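PDB 6TA8: tyrocidine synthase 2 from Brevibacillus parabrevis, which belongs to the nonribosomal peptide synthetases, large modular enzymes, and is represented here by a chain with a condensation domain. Local coordinates for residues R87-Q92 against I100-T105. Sequence-based numbering, arbitrary orientation.
Sequences RMVYKQ and INRGLT
The beta hairpin of strands 88-91 and 98-101, part of a small antiparallel sheet that strand 33-35 completes, joins V89 to I100 as a hydrogen-bonded pair in this condensation domain. I100 N gives V89 O a bond of 3.0 Å, and V89 N returns one to I100 O. Next along, M88 and N101 form a non-hydrogen-bonded pair; the bent methionine brings CE within 3.6 Å of N101 OD1, and I35 touches both side chains. On the face of V89 and I100, the R102 guanidinium lies across V89, whose CG2 sits over one of its faces. K91 NZ approaches the edge of that guanidinium, 3.0 Å from R102 NH2, two like-charged donors not hydrogen-bonded to each other. K91 CD also rests on I100 CD1. Beyond N101, R102 N hydrogen-bonds to R87 O, and the R87 side chain reaches across, its chi3 bend (-51°) setting NE at R102 O. That carbonyl also takes weak bonds from R87 NH2 and N101 ND2. D84 holds R87 NH2 in a salt bridge and, through its backbone O, N101 ND2. L104 CD2 lies over one guanidinium face of R87, toward the rim, while R87 NE hydrogen-bonds to R102 O at 2.7 Å, tilted 35° from the carbonyl plane.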
# COMPACT_ATOMS: atom_id res chain seq x y z
N ARG A 87 -11.90 6.65 12.91
CA ARG A 87 -12.17 6.73 14.34
C ARG A 87 -11.97 5.38 15.04
O ARG A 87 -12.58 5.13 16.08
CB ARG A 87 -13.59 7.23 14.59
CG ARG A 87 -13.90 8.57 13.95
CD ARG A 87 -15.22 9.13 14.45
NE ARG A 87 -16.29 8.14 14.34
CZ ARG A 87 -17.07 8.00 13.27
NH1 ARG A 87 -16.91 8.80 12.22
NH2 ARG A 87 -18.02 7.07 13.25
N MET A 88 -11.12 4.53 14.48
CA MET A 88 -10.96 3.17 14.98
C MET A 88 -9.93 3.11 16.10
O MET A 88 -8.96 3.87 16.13
CB MET A 88 -10.52 2.24 13.85
CG MET A 88 -10.84 0.77 14.09
SD MET A 88 -12.50 0.31 13.56
CE MET A 88 -12.51 0.98 11.90
N VAL A 89 -10.17 2.19 17.04
CA VAL A 89 -9.22 1.87 18.10
C VAL A 89 -9.16 0.36 18.23
O VAL A 89 -10.08 -0.37 17.84
CB VAL A 89 -9.61 2.51 19.46
CG1 VAL A 89 -9.41 4.02 19.41
CG2 VAL A 89 -11.04 2.16 19.82
N TYR A 90 -8.05 -0.13 18.79
CA TYR A 90 -7.77 -1.56 18.88
C TYR A 90 -7.44 -1.91 20.32
O TYR A 90 -6.50 -1.36 20.90
CB TYR A 90 -6.62 -1.95 17.95
CG TYR A 90 -6.92 -1.77 16.48
CD1 TYR A 90 -6.86 -0.51 15.89
CD2 TYR A 90 -7.28 -2.85 15.69
CE1 TYR A 90 -7.15 -0.34 14.55
CE2 TYR A 90 -7.57 -2.69 14.34
CZ TYR A 90 -7.50 -1.43 13.78
OH TYR A 90 -7.78 -1.27 12.44
N LYS A 91 -8.21 -2.84 20.89
CA LYS A 91 -8.02 -3.25 22.27
C LYS A 91 -7.54 -4.69 22.34
O LYS A 91 -7.94 -5.54 21.54
CB LYS A 91 -9.31 -3.08 23.07
CG LYS A 91 -9.69 -1.63 23.30
CD LYS A 91 -11.08 -1.49 23.90
CE LYS A 91 -11.13 -0.31 24.85
NZ LYS A 91 -10.29 0.83 24.37
N GLN A 92 -6.68 -4.97 23.32
CA GLN A 92 -6.12 -6.31 23.49
C GLN A 92 -6.69 -7.00 24.72
O GLN A 92 -5.96 -7.28 25.68
CB GLN A 92 -4.59 -6.23 23.57
CG GLN A 92 -3.86 -7.53 23.26
CD GLN A 92 -2.48 -7.29 22.69
OE1 GLN A 92 -2.23 -7.54 21.51
NE2 GLN A 92 -1.58 -6.78 23.52
N ILE A 100 -12.85 -1.51 17.48
CA ILE A 100 -14.15 -0.87 17.64
C ILE A 100 -14.13 0.44 16.86
O ILE A 100 -13.22 1.25 17.03
CB ILE A 100 -14.49 -0.62 19.12
CG1 ILE A 100 -14.11 -1.81 19.98
CG2 ILE A 100 -15.97 -0.30 19.27
CD1 ILE A 100 -14.25 -1.55 21.46
N ASN A 101 -15.15 0.63 16.02
CA ASN A 101 -15.35 1.91 15.36
C ASN A 101 -16.06 2.84 16.33
O ASN A 101 -17.26 2.69 16.59
CB ASN A 101 -16.15 1.73 14.08
CG ASN A 101 -15.84 2.79 13.04
OD1 ASN A 101 -15.81 2.52 11.84
ND2 ASN A 101 -15.60 4.02 13.50
N ARG A 102 -15.33 3.80 16.89
CA ARG A 102 -15.92 4.72 17.85
C ARG A 102 -16.80 5.74 17.14
O ARG A 102 -16.71 5.96 15.93
CB ARG A 102 -14.82 5.43 18.65
CG ARG A 102 -14.04 4.51 19.58
CD ARG A 102 -13.98 5.08 20.99
NE ARG A 102 -13.02 4.36 21.83
CZ ARG A 102 -13.31 3.27 22.54
NH1 ARG A 102 -14.54 2.77 22.51
NH2 ARG A 102 -12.38 2.69 23.27
N GLY A 103 -17.68 6.36 17.92
CA GLY A 103 -18.57 7.40 17.44
C GLY A 103 -17.91 8.76 17.43
O GLY A 103 -16.69 8.89 17.34
N LEU A 104 -18.74 9.79 17.53
CA LEU A 104 -18.28 11.18 17.56
C LEU A 104 -18.14 11.69 18.99
O LEU A 104 -18.44 12.85 19.28
CB LEU A 104 -19.22 12.08 16.77
CG LEU A 104 -19.64 11.60 15.37
CD1 LEU A 104 -20.48 12.67 14.68
CD2 LEU A 104 -18.43 11.25 14.53
N THR A 105 -17.68 10.84 19.91
CA THR A 105 -17.57 11.21 21.32
C THR A 105 -16.15 11.57 21.73
O THR A 105 -15.98 12.45 22.59
CB THR A 105 -18.06 10.06 22.20
OG1 THR A 105 -17.20 8.92 22.04
CG2 THR A 105 -19.48 9.67 21.83